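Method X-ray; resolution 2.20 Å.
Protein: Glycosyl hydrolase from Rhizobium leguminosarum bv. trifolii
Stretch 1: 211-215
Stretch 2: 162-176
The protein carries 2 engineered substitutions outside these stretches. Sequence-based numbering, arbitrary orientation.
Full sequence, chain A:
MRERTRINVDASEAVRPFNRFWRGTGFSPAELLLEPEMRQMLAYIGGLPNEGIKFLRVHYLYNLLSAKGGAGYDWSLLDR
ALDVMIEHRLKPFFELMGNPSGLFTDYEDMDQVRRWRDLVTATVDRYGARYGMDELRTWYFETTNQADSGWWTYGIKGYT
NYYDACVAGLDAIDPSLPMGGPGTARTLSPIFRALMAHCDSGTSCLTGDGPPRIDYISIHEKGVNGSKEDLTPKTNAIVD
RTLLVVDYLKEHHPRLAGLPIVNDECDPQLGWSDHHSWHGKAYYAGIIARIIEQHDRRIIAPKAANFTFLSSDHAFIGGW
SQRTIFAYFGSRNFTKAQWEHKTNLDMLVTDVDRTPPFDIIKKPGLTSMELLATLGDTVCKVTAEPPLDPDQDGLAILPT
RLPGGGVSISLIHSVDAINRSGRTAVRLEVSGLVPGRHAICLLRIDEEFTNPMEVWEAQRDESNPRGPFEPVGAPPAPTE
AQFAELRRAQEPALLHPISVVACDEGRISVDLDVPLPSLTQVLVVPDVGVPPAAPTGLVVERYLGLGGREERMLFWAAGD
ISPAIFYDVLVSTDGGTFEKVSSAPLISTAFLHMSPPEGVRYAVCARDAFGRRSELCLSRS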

# COMPACT_ATOMS: atom_id res chain seq x y z
N PRO A 211 -32.68 -3.20 -11.90
CA PRO A 211 -31.39 -3.84 -11.66
C PRO A 211 -30.84 -3.51 -10.27
O PRO A 211 -31.11 -2.43 -9.75
CB PRO A 211 -30.50 -3.25 -12.76
CG PRO A 211 -31.09 -1.90 -13.02
CD PRO A 211 -32.57 -2.01 -12.78
N PRO A 212 -30.07 -4.44 -9.67
CA PRO A 212 -29.36 -4.07 -8.44
C PRO A 212 -28.36 -2.94 -8.70
O PRO A 212 -27.84 -2.81 -9.81
CB PRO A 212 -28.63 -5.36 -8.07
CG PRO A 212 -28.35 -5.98 -9.38
CD PRO A 212 -29.60 -5.74 -10.19
N ARG A 213 -28.17 -2.08 -7.71
CA ARG A 213 -27.25 -0.96 -7.83
C ARG A 213 -25.80 -1.44 -7.98
O ARG A 213 -25.44 -2.56 -7.55
CB ARG A 213 -27.37 -0.03 -6.63
CG ARG A 213 -26.93 -0.63 -5.30
CD ARG A 213 -27.03 0.43 -4.20
NE ARG A 213 -26.95 -0.20 -2.88
CZ ARG A 213 -25.84 -0.33 -2.13
NH1 ARG A 213 -24.66 0.16 -2.54
NH2 ARG A 213 -25.92 -0.93 -0.95
N ILE A 214 -24.99 -0.60 -8.61
CA ILE A 214 -23.54 -0.79 -8.67
C ILE A 214 -22.91 0.58 -8.54
O ILE A 214 -23.22 1.51 -9.30
CB ILE A 214 -23.11 -1.57 -9.93
CG1 ILE A 214 -21.58 -1.81 -9.91
CG2 ILE A 214 -23.51 -0.85 -11.21
CD1 ILE A 214 -21.10 -2.89 -10.88
N ASP A 215 -22.05 0.73 -7.54
CA ASP A 215 -21.43 2.01 -7.23
C ASP A 215 -20.06 2.16 -7.86
O ASP A 215 -19.58 3.25 -7.96
CB ASP A 215 -21.34 2.16 -5.74
CG ASP A 215 -22.72 2.18 -5.07
OD1 ASP A 215 -23.54 3.00 -5.49
OD2 ASP A 215 -23.01 1.37 -4.17
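Stretch 2, residues 162-176: YYDACVAGLDAIDPS

Stretch 1 is an extended segment with no regular helix or strand. Pro211, Pro212 and Arg213 have phi near -70° and psi near 150°, a polyproline-like conformation. Ile214 is more extended, at -142/123, and Asp215 turns to -96/-17. Stretch 2 starts inside a helix that began earlier in the chain. The helix is held by the usual i to i+4 backbone bonds, such as Val167 N to Tyr163 O and Asp171 N to Val167 O, both 2.9 Å. Beyond it the chain runs in a loop through Asp174, Pro175 and Ser176.

The helix presents Tyr163, Val167, Leu170 and Asp171 to stretch 1, each with its CA-to-CB bond pointing toward it. These positions are three or four residues apart or adjacent, so they share one side of the helix. The closest CA pair is Pro212 CA and Asp164 CA, 5.9 Å apart. The helix crosses stretch 1 steeply rather than running alongside it. Together the stretches bury 425 Å².

Pro212 packs against the helix at Tyr163, Asp164 and Val167. Pro212 CG lies 3.6 Å from Tyr163 CD2, at the edge of the ring, and 3.2 Å from Asp164 OD1. Pro212 CB is 4.1 Å from Val167 CG2. Asp164 has chi1 at -67° (m); its CB points sideways, but the carboxylate end comes nearer to the proline.

Tyr163 has chi1 at -170° (t), and its ring reaches to stretch 1. Tyr163 OH donates a short hydrogen bond of 2.6 Å to Arg213 O. That oxygen lies near the ring plane, as suits a phenol donor. Ile214 CB is 3.3 Å from Tyr163 OH. The Ile214 side chain, t at both chi angles, otherwise has little share in the contact.

Arg213 has the largest buried area, 142 Å². Its CB points sideways, with chi1 at 65° (p). Chi2 and chi3 are both t, so the chain is nearly straight and carries the guanidinium past Val167 to Asp171. On the way Arg213 CG passes Val167 CG1 at 3.8 Å.

Asp171, with chi1 at -75° (m), receives two hydrogen bonds on one oxygen. Arg213 NE to Asp171 OD1 is 2.9 Å and Arg213 NH2 to Asp171 OD1 is 2.8 Å; they form part of a salt bridge. The acceptor sits near the guanidinium plane, where the N-H groups point. Leu170 CB is also at this edge, 3.6 Å from Arg213 NH2.

Pro175 O lies over one face of the guanidinium, 3.2 Å from Arg213 CZ. It is close to the nitrogens, but the angles are poor and no hydrogen bond forms. Arg213 NH1 makes a salt bridge of 2.6 Å with Asp215 OD2; the hydrogen bond within it is weak. Water 1 links the stretches, donating to Pro175 O at 2.8 Å and to Asp215 OD2 at 3.0 Å.

In the loop, Asp174 (t) OD1 accepts from Ser176 (p) OG at 2.6 Å and Ser176 N at 3.1 Å.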

# COMPACT_ATOMS: atom_id res chain seq x y z
N TYR A 162 -26.24 -14.02 -6.59
CA TYR A 162 -25.26 -13.69 -5.54
C TYR A 162 -25.06 -12.16 -5.41
O TYR A 162 -25.13 -11.63 -4.30
CB TYR A 162 -23.96 -14.46 -5.78
CG TYR A 162 -22.74 -13.83 -5.15
CD1 TYR A 162 -22.45 -13.99 -3.79
CD2 TYR A 162 -21.88 -13.06 -5.92
CE1 TYR A 162 -21.33 -13.40 -3.22
CE2 TYR A 162 -20.77 -12.46 -5.36
CZ TYR A 162 -20.52 -12.61 -4.01
OH TYR A 162 -19.41 -12.00 -3.51
N TYR A 163 -24.86 -11.48 -6.54
CA TYR A 163 -24.75 -10.00 -6.57
C TYR A 163 -26.01 -9.34 -5.98
O TYR A 163 -25.95 -8.48 -5.08
CB TYR A 163 -24.47 -9.47 -8.00
CG TYR A 163 -24.13 -8.01 -7.99
CD1 TYR A 163 -22.83 -7.59 -7.70
CD2 TYR A 163 -25.12 -7.06 -8.12
CE1 TYR A 163 -22.52 -6.25 -7.58
CE2 TYR A 163 -24.83 -5.72 -8.01
CZ TYR A 163 -23.51 -5.31 -7.74
OH TYR A 163 -23.20 -3.97 -7.60
N ASP A 164 -27.17 -9.81 -6.45
CA ASP A 164 -28.48 -9.35 -5.95
C ASP A 164 -28.60 -9.46 -4.46
O ASP A 164 -29.12 -8.57 -3.82
CB ASP A 164 -29.62 -10.17 -6.58
CG ASP A 164 -29.78 -9.93 -8.07
OD1 ASP A 164 -29.47 -8.82 -8.53
OD2 ASP A 164 -30.24 -10.86 -8.79
N ALA A 165 -28.13 -10.58 -3.93
CA ALA A 165 -28.19 -10.88 -2.49
C ALA A 165 -27.25 -9.99 -1.69
O ALA A 165 -27.62 -9.48 -0.61
CB ALA A 165 -27.84 -12.35 -2.28
N CYS A 166 -26.02 -9.81 -2.21
CA CYS A 166 -25.09 -8.81 -1.62
C CYS A 166 -25.75 -7.44 -1.51
O CYS A 166 -25.72 -6.85 -0.45
CB CYS A 166 -23.81 -8.68 -2.45
SG CYS A 166 -22.81 -10.15 -2.39
N VAL A 167 -26.33 -6.95 -2.62
CA VAL A 167 -26.92 -5.61 -2.66
C VAL A 167 -28.13 -5.53 -1.74
O VAL A 167 -28.28 -4.54 -0.97
CB VAL A 167 -27.30 -5.19 -4.10
CG1 VAL A 167 -28.28 -4.02 -4.13
CG2 VAL A 167 -26.05 -4.84 -4.89
N ALA A 168 -29.02 -6.53 -1.82
CA ALA A 168 -30.21 -6.51 -0.90
C ALA A 168 -29.75 -6.61 0.56
O ALA A 168 -30.33 -5.99 1.45
CB ALA A 168 -31.17 -7.64 -1.22
N GLY A 169 -28.69 -7.40 0.80
CA GLY A 169 -28.16 -7.55 2.16
C GLY A 169 -27.65 -6.25 2.77
O GLY A 169 -27.88 -5.96 3.96
N LEU A 170 -26.96 -5.46 1.96
CA LEU A 170 -26.49 -4.15 2.43
C LEU A 170 -27.69 -3.19 2.55
O LEU A 170 -27.75 -2.40 3.49
CB LEU A 170 -25.46 -3.54 1.48
CG LEU A 170 -24.18 -4.36 1.25
CD1 LEU A 170 -23.32 -3.73 0.17
CD2 LEU A 170 -23.38 -4.48 2.53
N ASP A 171 -28.56 -3.19 1.54
CA ASP A 171 -29.73 -2.27 1.53
C ASP A 171 -30.64 -2.44 2.75
O ASP A 171 -31.16 -1.45 3.24
CB ASP A 171 -30.55 -2.38 0.22
CG ASP A 171 -29.86 -1.70 -0.97
OD1 ASP A 171 -28.74 -1.19 -0.79
OD2 ASP A 171 -30.42 -1.67 -2.09
N ALA A 172 -30.76 -3.67 3.30
CA ALA A 172 -31.57 -3.86 4.52
C ALA A 172 -31.13 -2.98 5.68
O ALA A 172 -31.93 -2.61 6.49
CB ALA A 172 -31.58 -5.32 4.97
N ILE A 173 -29.85 -2.65 5.78
CA ILE A 173 -29.38 -1.79 6.86
C ILE A 173 -29.05 -0.41 6.32
O ILE A 173 -29.35 0.57 6.99
CB ILE A 173 -28.10 -2.34 7.51
CG1 ILE A 173 -28.34 -3.69 8.17
CG2 ILE A 173 -27.52 -1.32 8.51
CD1 ILE A 173 -28.76 -3.61 9.63
N ASP A 174 -28.38 -0.31 5.16
CA ASP A 174 -27.90 1.01 4.71
C ASP A 174 -27.50 1.03 3.24
O ASP A 174 -26.41 0.55 2.89
CB ASP A 174 -26.73 1.44 5.61
CG ASP A 174 -26.31 2.87 5.41
OD1 ASP A 174 -26.77 3.56 4.46
OD2 ASP A 174 -25.46 3.28 6.22
N PRO A 175 -28.37 1.59 2.38
CA PRO A 175 -28.07 1.60 0.95
C PRO A 175 -26.92 2.49 0.50
O PRO A 175 -26.49 2.40 -0.66
CB PRO A 175 -29.39 2.11 0.31
CG PRO A 175 -30.43 1.88 1.34
CD PRO A 175 -29.70 2.19 2.62
N SER A 176 -26.44 3.34 1.39
CA SER A 176 -25.26 4.11 1.08
C SER A 176 -23.93 3.32 1.34
O SER A 176 -22.86 3.88 1.15
CB SER A 176 -25.31 5.43 1.86
OG SER A 176 -25.10 5.15 3.22
O HOH W 1 -24.22 3.19 -2.09